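Side-chain contacts in prophenoloxidase b (Marsupenaeus japonicus, PDB 3WKY), which belongs to the type 3 copper proteins and, as the zymogen of a phenoloxidase, probably serves the hydroxylation of monophenols and the oxidation of o-diphenols once activated: residues Leu313-Glu316 / Tyr320-Leu323; Lys153-Ala158 / Ile461-Lys466; Tyr117-Tyr120 / Asp125-Pro128; Ala231-Glu236 / Lys243-Phe248. One frame throughout, in Å; residues are numbered along the deposited sequence.

Contact 1: Leu313-Glu316 / Tyr320-Leu323; sequences LIHE and YVRL
The ring of Y320 reaches across to I314 on the neighbouring strand and meets it obliquely, CE1 lying 3.9 Å from CB of I314, while the carbonyl oxygen of L313 sits at the ring's edge, close to its plane. H315 also offers an edge: CG2 of V321 lies near the plane of the imidazole and touches CB of H315. That imidazole turns its ND1 to the backbone N of N317, the asparagine that carries an N-linked glycan. Strands 312-314 and 320-322 form a two-stranded antiparallel hairpin. L313 and V321 form a hydrogen-bonded pair, with V321 N to L313 O at 2.7 Å, nearly straight and in the carbonyl plane, and L313 N to V321 O at 2.9 Å; I314 and Y320 form a non-hydrogen-bonded pair. On the face of L313 and V321, the branched end of L313 crosses that of L323 at about a right angle, CG of L313 lying 3.9 Å from CD2 of L323. Helix 334-343 packs against this side through L337 and V338. The chemistry is therefore two-sided: two backbone bonds set the register of these segments, V321 and L323 pack one face on the helix, and the other carries the exposed Y320.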
loop_
_atom_site.group_PDB
_atom_site.type_symbol
_atom_site.label_atom_id
_atom_site.label_comp_id
_atom_site.label_asym_id
_atom_site.label_seq_id
_atom_site.Cartn_x
_atom_site.Cartn_y
_atom_site.Cartn_z
ATOM N N LEU A 313 -35.983 2.335 -15.375
ATOM C CA LEU A 313 -35.521 3.416 -14.508
ATOM C C LEU A 313 -36.664 3.821 -13.597
ATOM O O LEU A 313 -37.838 3.606 -13.916
ATOM C CB LEU A 313 -35.063 4.625 -15.329
ATOM C CG LEU A 313 -33.910 4.370 -16.297
ATOM C CD1 LEU A 313 -33.506 5.669 -17.016
ATOM C CD2 LEU A 313 -32.717 3.753 -15.567
ATOM N N ILE A 314 -36.333 4.399 -12.448
ATOM C CA ILE A 314 -37.373 4.910 -11.576
ATOM C C ILE A 314 -37.520 6.411 -11.774
ATOM O O ILE A 314 -36.556 7.174 -11.668
ATOM C CB ILE A 314 -37.154 4.532 -10.087
ATOM C CG1 ILE A 314 -38.279 5.117 -9.229
ATOM C CG2 ILE A 314 -35.779 4.978 -9.591
ATOM C CD1 ILE A 314 -38.338 4.557 -7.826
ATOM N N HIS A 315 -38.737 6.831 -12.096
ATOM C CA HIS A 315 -38.996 8.243 -12.325
ATOM C C HIS A 315 -39.014 8.961 -10.986
ATOM O O HIS A 315 -39.331 8.362 -9.957
ATOM C CB HIS A 315 -40.338 8.433 -13.046
ATOM C CG HIS A 315 -40.466 9.754 -13.738
ATOM N ND1 HIS A 315 -40.684 10.931 -13.057
ATOM C CD2 HIS A 315 -40.395 10.084 -15.049
ATOM C CE1 HIS A 315 -40.741 11.933 -13.919
ATOM N NE2 HIS A 315 -40.569 11.445 -15.134
ATOM N N GLU A 316 -38.653 10.236 -10.982
ATOM C CA GLU A 316 -38.694 10.980 -9.729
ATOM C C GLU A 316 -40.121 11.057 -9.199
ATOM O O GLU A 316 -40.325 11.231 -7.996
ATOM C CB GLU A 316 -38.049 12.363 -9.852
ATOM C CG GLU A 316 -38.656 13.275 -10.894
ATOM C CD GLU A 316 -37.930 14.605 -10.966
ATOM O OE1 GLU A 316 -37.113 14.887 -10.059
ATOM O OE2 GLU A 316 -38.168 15.364 -11.929
ATOM N N TYR A 320 -42.224 3.569 -12.649
ATOM C CA TYR A 320 -41.116 2.907 -13.330
ATOM C C TYR A 320 -41.224 3.141 -14.827
ATOM O O TYR A 320 -42.322 3.134 -15.379
ATOM C CB TYR A 320 -41.098 1.408 -13.010
ATOM C CG TYR A 320 -40.708 1.129 -11.576
ATOM C CD1 TYR A 320 -39.412 1.353 -11.143
ATOM C CD2 TYR A 320 -41.633 0.662 -10.651
ATOM C CE1 TYR A 320 -39.036 1.103 -9.834
ATOM C CE2 TYR A 320 -41.266 0.415 -9.336
ATOM C CZ TYR A 320 -39.965 0.640 -8.935
ATOM O OH TYR A 320 -39.581 0.401 -7.633
ATOM N N VAL A 321 -40.085 3.378 -15.473
ATOM C CA VAL A 321 -40.055 3.620 -16.910
ATOM C C VAL A 321 -39.283 2.493 -17.581
ATOM O O VAL A 321 -38.092 2.311 -17.317
ATOM C CB VAL A 321 -39.359 4.955 -17.258
ATOM C CG1 VAL A 321 -39.570 5.280 -18.736
ATOM C CG2 VAL A 321 -39.890 6.082 -16.389
ATOM N N ARG A 322 -39.952 1.727 -18.442
ATOM C CA ARG A 322 -39.295 0.632 -19.137
ATOM C C ARG A 322 -38.205 1.123 -20.086
ATOM O O ARG A 322 -38.374 2.143 -20.760
ATOM C CB ARG A 322 -40.327 -0.179 -19.932
ATOM C CG ARG A 322 -39.728 -1.205 -20.852
ATOM C CD ARG A 322 -40.798 -2.115 -21.470
ATOM N NE ARG A 322 -41.430 -1.511 -22.638
ATOM C CZ ARG A 322 -42.103 -2.207 -23.550
ATOM N NH1 ARG A 322 -42.224 -3.523 -23.422
ATOM N NH2 ARG A 322 -42.641 -1.593 -24.591
ATOM N N LEU A 323 -37.089 0.392 -20.132
ATOM C CA LEU A 323 -36.013 0.638 -21.084
ATOM C C LEU A 323 -36.079 -0.393 -22.198
ATOM O O LEU A 323 -35.925 -1.592 -21.957
ATOM C CB LEU A 323 -34.640 0.514 -20.398
ATOM C CG LEU A 323 -34.331 1.517 -19.295
ATOM C CD1 LEU A 323 -32.953 1.175 -18.680
ATOM C CD2 LEU A 323 -34.327 2.941 -19.851
#

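Contact 2: Lys153-Ala158 / Ile461-Lys466. With EDO (1,2-ethanediol), chain L.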
loop_
_atom_site.group_PDB
_atom_site.type_symbol
_atom_site.label_atom_id
_atom_site.label_comp_id
_atom_site.label_asym_id
_atom_site.label_seq_id
_atom_site.Cartn_x
_atom_site.Cartn_y
_atom_site.Cartn_z
ATOM N N LYS A 153 5.153 38.926 -31.608
ATOM C CA LYS A 153 6.503 39.408 -31.853
ATOM C C LYS A 153 6.686 39.743 -33.334
ATOM O O LYS A 153 7.098 40.850 -33.687
ATOM C CB LYS A 153 7.489 38.322 -31.439
ATOM C CG LYS A 153 8.917 38.766 -31.249
ATOM C CD LYS A 153 9.710 37.616 -30.641
ATOM C CE LYS A 153 11.138 38.005 -30.305
ATOM N NZ LYS A 153 11.781 36.959 -29.458
ATOM N N LEU A 154 6.375 38.772 -34.187
ATOM C CA LEU A 154 6.493 38.924 -35.632
ATOM C C LEU A 154 5.602 40.044 -36.163
ATOM O O LEU A 154 5.973 40.746 -37.103
ATOM C CB LEU A 154 6.156 37.601 -36.327
ATOM C CG LEU A 154 7.312 36.651 -36.656
ATOM C CD1 LEU A 154 8.250 36.479 -35.482
ATOM C CD2 LEU A 154 6.778 35.297 -37.106
ATOM N N ALA A 155 4.425 40.203 -35.563
ATOM C CA ALA A 155 3.516 41.277 -35.940
ATOM C C ALA A 155 4.141 42.637 -35.638
ATOM O O ALA A 155 4.131 43.532 -36.487
ATOM C CB ALA A 155 2.181 41.134 -35.220
ATOM N N LYS A 156 4.677 42.782 -34.428
ATOM C CA LYS A 156 5.308 44.031 -34.001
ATOM C C LYS A 156 6.431 44.447 -34.950
ATOM O O LYS A 156 6.537 45.616 -35.326
ATOM C CB LYS A 156 5.845 43.909 -32.567
ATOM C CG LYS A 156 6.461 45.201 -32.019
ATOM C CD LYS A 156 6.722 45.115 -30.514
ATOM C CE LYS A 156 7.235 46.438 -29.958
ATOM N NZ LYS A 156 7.469 46.380 -28.482
ATOM N N SER A 157 7.263 43.484 -35.337
ATOM C CA SER A 157 8.357 43.740 -36.268
ATOM C C SER A 157 7.835 44.094 -37.650
ATOM O O SER A 157 8.321 45.030 -38.280
ATOM C CB SER A 157 9.277 42.524 -36.368
ATOM O OG SER A 157 9.974 42.316 -35.160
ATOM N N ALA A 158 6.851 43.335 -38.120
ATOM C CA ALA A 158 6.271 43.560 -39.438
ATOM C C ALA A 158 5.731 44.982 -39.572
ATOM O O ALA A 158 5.981 45.655 -40.571
ATOM C CB ALA A 158 5.170 42.549 -39.719
ATOM N N ILE A 461 -7.858 37.815 -33.153
ATOM C CA ILE A 461 -6.906 38.554 -32.337
ATOM C C ILE A 461 -6.518 39.844 -33.043
ATOM O O ILE A 461 -6.160 39.828 -34.227
ATOM C CB ILE A 461 -5.622 37.741 -32.124
ATOM C CG1 ILE A 461 -5.922 36.457 -31.338
ATOM C CG2 ILE A 461 -4.579 38.572 -31.392
ATOM C CD1 ILE A 461 -4.760 35.475 -31.324
ATOM N N ASP A 462 -6.572 40.952 -32.309
ATOM C CA ASP A 462 -6.161 42.246 -32.836
ATOM C C ASP A 462 -4.660 42.418 -32.657
ATOM O O ASP A 462 -4.194 42.703 -31.556
ATOM C CB ASP A 462 -6.910 43.363 -32.104
ATOM C CG ASP A 462 -6.783 44.712 -32.799
ATOM O OD1 ASP A 462 -5.930 44.850 -33.700
ATOM O OD2 ASP A 462 -7.538 45.637 -32.433
ATOM N N PHE A 463 -3.902 42.258 -33.735
ATOM C CA PHE A 463 -2.444 42.340 -33.654
ATOM C C PHE A 463 -1.887 43.759 -33.842
ATOM O O PHE A 463 -0.671 43.951 -33.823
ATOM C CB PHE A 463 -1.794 41.400 -34.668
ATOM C CG PHE A 463 -1.893 39.937 -34.309
ATOM C CD1 PHE A 463 -0.967 39.353 -33.453
ATOM C CD2 PHE A 463 -2.893 39.141 -34.850
ATOM C CE1 PHE A 463 -1.041 37.999 -33.132
ATOM C CE2 PHE A 463 -2.972 37.786 -34.536
ATOM C CZ PHE A 463 -2.046 37.218 -33.677
ATOM N N ARG A 464 -2.769 44.740 -34.026
ATOM C CA ARG A 464 -2.341 46.133 -34.177
ATOM C C ARG A 464 -1.707 46.682 -32.901
ATOM O O ARG A 464 -2.174 46.410 -31.793
ATOM C CB ARG A 464 -3.525 47.027 -34.559
ATOM C CG ARG A 464 -4.086 46.787 -35.955
ATOM C CD ARG A 464 -5.605 46.781 -35.929
ATOM N NE ARG A 464 -6.209 48.104 -35.824
ATOM C CZ ARG A 464 -7.269 48.395 -35.071
ATOM N NH1 ARG A 464 -7.842 47.466 -34.322
ATOM N NH2 ARG A 464 -7.751 49.630 -35.059
ATOM N N LEU A 465 -0.642 47.460 -33.065
ATOM C CA LEU A 465 -0.076 48.213 -31.953
ATOM C C LEU A 465 -0.925 49.457 -31.727
ATOM O O LEU A 465 -1.311 49.772 -30.598
ATOM C CB LEU A 465 1.368 48.598 -32.256
ATOM C CG LEU A 465 2.349 47.436 -32.121
ATOM C CD1 LEU A 465 3.716 47.797 -32.682
ATOM C CD2 LEU A 465 2.461 47.025 -30.659
ATOM N N LYS A 466 -1.228 50.151 -32.818
ATOM C CA LYS A 466 -2.116 51.302 -32.768
ATOM C C LYS A 466 -3.140 51.269 -33.892
ATOM O O LYS A 466 -2.993 50.516 -34.855
ATOM C CB LYS A 466 -1.316 52.603 -32.789
ATOM C CG LYS A 466 -0.829 53.021 -31.411
ATOM C CD LYS A 466 0.211 54.123 -31.483
ATOM C CE LYS A 466 0.379 54.754 -30.121
ATOM N NZ LYS A 466 1.517 55.707 -30.037
HETATM C C1 EDO L . -6.591 42.090 -36.218
HETATM O O1 EDO L . -5.225 41.901 -36.649
HETATM C C2 EDO L . -7.433 42.893 -37.207
HETATM O O2 EDO L . -7.050 44.273 -37.148
#
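A155 CB faces F463, 4.0 Å from CB of F463 and equally close to its CD1, so the methyl meets the root of the phenyl group obliquely. One helix position on, CG of K156 touches CD1 of L465 at 3.8 Å, the two side chains crossing at about a right angle. With CG anti to the backbone N (chi1 -177°) and the rest of the chain extended, K156 offers its aliphatic stem to the leucine. No hydrogen bond spans the two segments. The contact seats the loop between strands 445-456 and 472-481, in the immunoglobulin-like region of this hemocyanin-type fold, on helix 145-160 of the copper-containing region. CG2 of I461 lies 3.6 Å above one face of the F463 ring, toward the rim. Within the loop an Asx turn forms, OD1 of D462 taking the backbone N of R464 at 3.2 Å from above the carboxylate plane. NH1 of R464 folds back in a salt bridge of 2.6 Å with OD2 of D462. A 1,2-ethanediol, probably from the crystallisation liquor, accepts the backbone N-H of F463 at its O1. Farther out, L465 packs on L465 of the third subunit, and NZ of K466 makes a salt bridge with D469 of that subunit.

Contact 3: Tyr117-Tyr120 / Asp125-Pro128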
loop_
_atom_site.group_PDB
_atom_site.type_symbol
_atom_site.label_atom_id
_atom_site.label_comp_id
_atom_site.label_asym_id
_atom_site.label_seq_id
_atom_site.Cartn_x
_atom_site.Cartn_y
_atom_site.Cartn_z
ATOM N N TYR A 117 -23.413 31.110 -31.180
ATOM C CA TYR A 117 -23.421 29.884 -31.983
ATOM C C TYR A 117 -24.701 29.099 -31.724
ATOM O O TYR A 117 -25.322 28.585 -32.661
ATOM C CB TYR A 117 -22.195 29.008 -31.681
ATOM C CG TYR A 117 -20.924 29.405 -32.407
ATOM C CD1 TYR A 117 -20.654 28.937 -33.681
ATOM C CD2 TYR A 117 -19.972 30.217 -31.791
ATOM C CE1 TYR A 117 -19.481 29.285 -34.342
ATOM C CE2 TYR A 117 -18.797 30.572 -32.442
ATOM C CZ TYR A 117 -18.558 30.106 -33.713
ATOM O OH TYR A 117 -17.389 30.459 -34.355
ATOM N N HIS A 118 -25.101 28.996 -30.460
ATOM C CA HIS A 118 -26.324 28.262 -30.134
ATOM C C HIS A 118 -27.529 28.901 -30.818
ATOM O O HIS A 118 -28.446 28.207 -31.283
ATOM C CB HIS A 118 -26.568 28.219 -28.626
ATOM C CG HIS A 118 -27.826 27.509 -28.244
ATOM N ND1 HIS A 118 -28.125 26.229 -28.678
ATOM C CD2 HIS A 118 -28.871 27.890 -27.470
ATOM C CE1 HIS A 118 -29.290 25.860 -28.184
ATOM N NE2 HIS A 118 -29.766 26.850 -27.443
ATOM N N THR A 119 -27.513 30.227 -30.873
ATOM C CA THR A 119 -28.587 30.996 -31.508
ATOM C C THR A 119 -28.751 30.655 -32.991
ATOM O O THR A 119 -29.883 30.557 -33.487
ATOM C CB THR A 119 -28.352 32.498 -31.319
ATOM O OG1 THR A 119 -28.490 32.818 -29.927
ATOM C CG2 THR A 119 -29.365 33.316 -32.134
ATOM N N TYR A 120 -27.645 30.463 -33.701
ATOM C CA TYR A 120 -27.735 30.061 -35.105
ATOM C C TYR A 120 -28.380 28.686 -35.276
ATOM O O TYR A 120 -29.035 28.434 -36.283
ATOM C CB TYR A 120 -26.364 30.079 -35.781
ATOM C CG TYR A 120 -25.920 31.424 -36.311
ATOM C CD1 TYR A 120 -25.554 32.447 -35.445
ATOM C CD2 TYR A 120 -25.832 31.660 -37.680
ATOM C CE1 TYR A 120 -25.125 33.670 -35.920
ATOM C CE2 TYR A 120 -25.396 32.890 -38.168
ATOM C CZ TYR A 120 -25.048 33.889 -37.276
ATOM O OH TYR A 120 -24.617 35.114 -37.737
ATOM N N ASP A 125 -34.292 31.337 -38.927
ATOM C CA ASP A 125 -33.878 32.252 -39.990
ATOM C C ASP A 125 -32.362 32.377 -40.098
ATOM O O ASP A 125 -31.847 33.185 -40.883
ATOM C CB ASP A 125 -34.544 33.629 -39.833
ATOM C CG ASP A 125 -34.289 34.260 -38.478
ATOM O OD1 ASP A 125 -33.666 33.609 -37.604
ATOM O OD2 ASP A 125 -34.729 35.415 -38.282
ATOM N N LEU A 126 -31.657 31.563 -39.313
ATOM C CA LEU A 126 -30.196 31.525 -39.342
ATOM C C LEU A 126 -29.717 30.117 -39.664
ATOM O O LEU A 126 -30.374 29.135 -39.315
ATOM C CB LEU A 126 -29.614 31.977 -37.994
ATOM C CG LEU A 126 -29.799 33.439 -37.589
ATOM C CD1 LEU A 126 -29.126 33.698 -36.241
ATOM C CD2 LEU A 126 -29.235 34.355 -38.669
ATOM N N SER A 127 -28.586 30.024 -40.357
ATOM C CA SER A 127 -27.987 28.739 -40.704
ATOM C C SER A 127 -26.598 28.609 -40.074
ATOM O O SER A 127 -25.743 29.475 -40.262
ATOM C CB SER A 127 -27.873 28.599 -42.224
ATOM O OG SER A 127 -26.957 27.575 -42.574
ATOM N N PRO A 128 -26.362 27.502 -39.348
ATOM C CA PRO A 128 -25.094 27.279 -38.630
ATOM C C PRO A 128 -23.906 27.293 -39.585
ATOM O O PRO A 128 -22.788 27.651 -39.196
ATOM C CB PRO A 128 -25.267 25.874 -38.031
ATOM C CG PRO A 128 -26.749 25.644 -38.002
ATOM C CD PRO A 128 -27.308 26.384 -39.181
#
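L126 stands over the ring of Y120 with one methyl pointed at its middle: CD1 lies 3.8 Å from the ring centroid and only 9° off the ring normal, a well-centred CH-pi contact. The rest of the leucine follows the ring outward, CB coming to 3.8 Å from CD2 of Y120 and the other methyl, CD2, approaching CE2 of that ring. At the edge, near the ring plane, sits the carbonyl oxygen of S127, 3.4 Å from CD2 of Y120. Face and edge are thus met by two successive residues of one extended piece of chain. The tyrosine's CG is anti to its own carbonyl carbon (chi1 -84°), which turns the ring to the side of its helix, where the returning chain passes. T119 adds its methyl CG2, 4.1 Å from CD1 of L126, while its hydroxyl bonds back to the carbonyl of A115. At the far end, the ring of P128 lies against the carbonyl oxygen of Y120. All this happens where helix 109-122, in the all-alpha region of the hemocyanin family, ends and the chain doubles back along its last turn. L11 of helix 9-12 touches both Y120 and L126, and F15 meets the tyrosine ring. An alanine at Y120 would take away the aromatic face and would probably leave CD1 of L126 without its seat, opening a gap between helix end and loop. With no hydrogen bond crossing between the segments, this contact rests on dispersion and on the approach of a carbonyl to an aromatic edge.

Contact 4: Ala231-Glu236 / Lys243-Phe248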
loop_
_atom_site.group_PDB
_atom_site.type_symbol
_atom_site.label_atom_id
_atom_site.label_comp_id
_atom_site.label_asym_id
_atom_site.label_seq_id
_atom_site.Cartn_x
_atom_site.Cartn_y
_atom_site.Cartn_z
ATOM N N ALA A 231 -14.668 5.253 -31.311
ATOM C CA ALA A 231 -14.315 4.196 -32.264
ATOM C C ALA A 231 -13.239 4.675 -33.237
ATOM O O ALA A 231 -12.259 3.975 -33.483
ATOM C CB ALA A 231 -15.549 3.726 -33.029
ATOM N N ARG A 232 -13.417 5.874 -33.785
ATOM C CA ARG A 232 -12.450 6.398 -34.747
ATOM C C ARG A 232 -11.105 6.697 -34.097
ATOM O O ARG A 232 -10.056 6.502 -34.703
ATOM C CB ARG A 232 -13.017 7.617 -35.494
ATOM C CG ARG A 232 -13.990 7.175 -36.618
ATOM C CD ARG A 232 -14.792 8.332 -37.176
ATOM N NE ARG A 232 -15.644 7.856 -38.271
ATOM C CZ ARG A 232 -15.286 7.851 -39.549
ATOM N NH1 ARG A 232 -14.090 8.298 -39.916
ATOM N NH2 ARG A 232 -16.133 7.386 -40.466
ATOM N N TYR A 233 -11.134 7.138 -32.848
ATOM C CA TYR A 233 -9.900 7.335 -32.114
ATOM C C TYR A 233 -9.132 6.029 -32.016
ATOM O O TYR A 233 -7.920 5.993 -32.251
ATOM C CB TYR A 233 -10.231 7.838 -30.724
ATOM C CG TYR A 233 -9.046 8.129 -29.827
ATOM C CD1 TYR A 233 -8.103 9.103 -30.164
ATOM C CD2 TYR A 233 -8.906 7.465 -28.609
ATOM C CE1 TYR A 233 -7.033 9.407 -29.301
ATOM C CE2 TYR A 233 -7.839 7.753 -27.745
ATOM C CZ TYR A 233 -6.915 8.726 -28.099
ATOM O OH TYR A 233 -5.874 9.026 -27.241
ATOM N N ASN A 234 -9.835 4.953 -31.665
ATOM C CA ASN A 234 -9.179 3.656 -31.590
ATOM C C ASN A 234 -8.615 3.188 -32.924
ATOM O O ASN A 234 -7.596 2.512 -32.961
ATOM C CB ASN A 234 -10.115 2.588 -31.030
ATOM C CG ASN A 234 -10.096 2.537 -29.514
ATOM O OD1 ASN A 234 -9.103 2.925 -28.870
ATOM N ND2 ASN A 234 -11.188 2.035 -28.927
ATOM N N MET A 235 -9.282 3.525 -34.031
ATOM C CA MET A 235 -8.741 3.142 -35.319
ATOM C C MET A 235 -7.453 3.895 -35.591
ATOM O O MET A 235 -6.519 3.365 -36.196
ATOM C CB MET A 235 -9.767 3.387 -36.431
ATOM C CG MET A 235 -11.051 2.654 -36.171
ATOM S SD MET A 235 -12.217 2.741 -37.548
ATOM C CE MET A 235 -13.683 2.351 -36.614
ATOM N N GLU A 236 -7.396 5.132 -35.119
ATOM C CA GLU A 236 -6.188 5.911 -35.249
ATOM C C GLU A 236 -5.084 5.296 -34.361
ATOM O O GLU A 236 -3.916 5.199 -34.778
ATOM C CB GLU A 236 -6.493 7.368 -34.864
ATOM C CG GLU A 236 -5.658 8.407 -35.553
ATOM C CD GLU A 236 -5.976 8.601 -37.038
ATOM O OE1 GLU A 236 -6.929 7.989 -37.601
ATOM O OE2 GLU A 236 -5.230 9.387 -37.649
ATOM N N LYS A 243 -2.119 0.574 -28.228
ATOM C CA LYS A 243 -3.231 -0.256 -27.773
ATOM C C LYS A 243 -4.486 0.614 -27.721
ATOM O O LYS A 243 -4.389 1.811 -27.468
ATOM C CB LYS A 243 -2.934 -0.817 -26.375
ATOM C CG LYS A 243 -1.758 -1.797 -26.358
ATOM C CD LYS A 243 -1.270 -2.083 -24.944
ATOM C CE LYS A 243 -2.028 -3.236 -24.304
ATOM N NZ LYS A 243 -3.466 -2.924 -24.052
ATOM N N PRO A 244 -5.661 0.016 -27.973
ATOM C CA PRO A 244 -6.952 0.718 -27.892
ATOM C C PRO A 244 -7.121 1.373 -26.532
ATOM O O PRO A 244 -6.558 0.879 -25.551
ATOM C CB PRO A 244 -7.964 -0.413 -28.026
ATOM C CG PRO A 244 -7.254 -1.437 -28.893
ATOM C CD PRO A 244 -5.814 -1.372 -28.461
ATOM N N VAL A 245 -7.884 2.457 -26.467
ATOM C CA VAL A 245 -8.024 3.192 -25.205
ATOM C C VAL A 245 -8.723 2.362 -24.116
ATOM O O VAL A 245 -9.636 1.577 -24.387
ATOM C CB VAL A 245 -8.762 4.530 -25.429
ATOM C CG1 VAL A 245 -10.215 4.292 -25.855
ATOM C CG2 VAL A 245 -8.695 5.390 -24.183
ATOM N N LYS A 246 -8.258 2.530 -22.881
ATOM C CA LYS A 246 -8.835 1.837 -21.740
ATOM C C LYS A 246 -9.729 2.779 -20.949
ATOM O O LYS A 246 -9.342 3.913 -20.657
ATOM C CB LYS A 246 -7.717 1.295 -20.846
ATOM C CG LYS A 246 -6.876 0.230 -21.529
ATOM C CD LYS A 246 -5.542 0.029 -20.829
ATOM C CE LYS A 246 -4.626 -0.875 -21.650
ATOM N NZ LYS A 246 -3.274 -1.006 -21.046
ATOM N N ALA A 247 -10.925 2.308 -20.601
ATOM C CA ALA A 247 -11.871 3.126 -19.854
ATOM C C ALA A 247 -11.261 3.513 -18.512
ATOM O O ALA A 247 -10.535 2.726 -17.900
ATOM C CB ALA A 247 -13.150 2.368 -19.619
ATOM N N PHE A 248 -11.560 4.719 -18.062
ATOM C CA PHE A 248 -11.214 5.108 -16.695
ATOM C C PHE A 248 -12.448 4.814 -15.844
ATOM O O PHE A 248 -13.371 5.637 -15.768
ATOM C CB PHE A 248 -10.816 6.574 -16.621
ATOM C CG PHE A 248 -10.448 7.024 -15.219
ATOM C CD1 PHE A 248 -9.467 6.362 -14.500
ATOM C CD2 PHE A 248 -11.099 8.090 -14.629
ATOM C CE1 PHE A 248 -9.131 6.776 -13.193
ATOM C CE2 PHE A 248 -10.770 8.500 -13.333
ATOM C CZ PHE A 248 -9.794 7.832 -12.622
HETATM O O HOH W 1 -11.008 0.579 -26.487
#
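With CG of N234 beside its backbone N (chi1 -86°), the amide swings out from its helix to P244 and V245. V245 answers with CG1 placed between its own backbone N and carbonyl carbon (chi1 66°), which brings that methyl to 3.5 Å from OD1 of N234. The same oxygen accepts the backbone N-H of V245 at 2.7 Å, a fairly straight bond whose donor is tilted slightly from the carbonyl plane. CA of P244 also comes close, 3.2 Å from OD1 of N234, the two side chains crossing at about a right angle. ND2 of N234 gives a hydrogen to a water at 2.8 Å, and that water donates to O of V245 at 2.7 Å. One asparagine thus reads both the N-H and, through water, the C=O of a single residue. This ties the later part of helix 218-239, in the copper-containing region of the hemocyanin-type fold, to the extended chain that follows it. An alanine in place of N234 would probably leave the buried N-H of V245 without its acceptor and break the water bridge, setting this piece of chain freer to shift. Beside the amide, CE2 of Y233 meets CB of V245 with its ring edge at 4.1 Å, while the phenol oxygen bonds to R190. R395 and K398 of helix 391-409 also touch the valine.

In the fold
Contacts 3 and 4 are short-range closures, each fastening a helix to the chain just after it; their centres lie about 33 Å apart on opposite sides of the chain's centre. In contact 4 the side chain of Y233 is about 12 Å from the Cu2-O2 cluster, and its helix 218-239 carries H226 of the cluster pocket, upstream of the contact. Contact 2 joins residues some 300 positions apart, and the loop it closes contains contacts 4 and 1. Contact 1, an outlying hairpin, is about 59 Å from contact 2 between centres, across the molecule. No two of the four touch; contacts 2 and 3 come closest, nearest atoms about 12 Å apart.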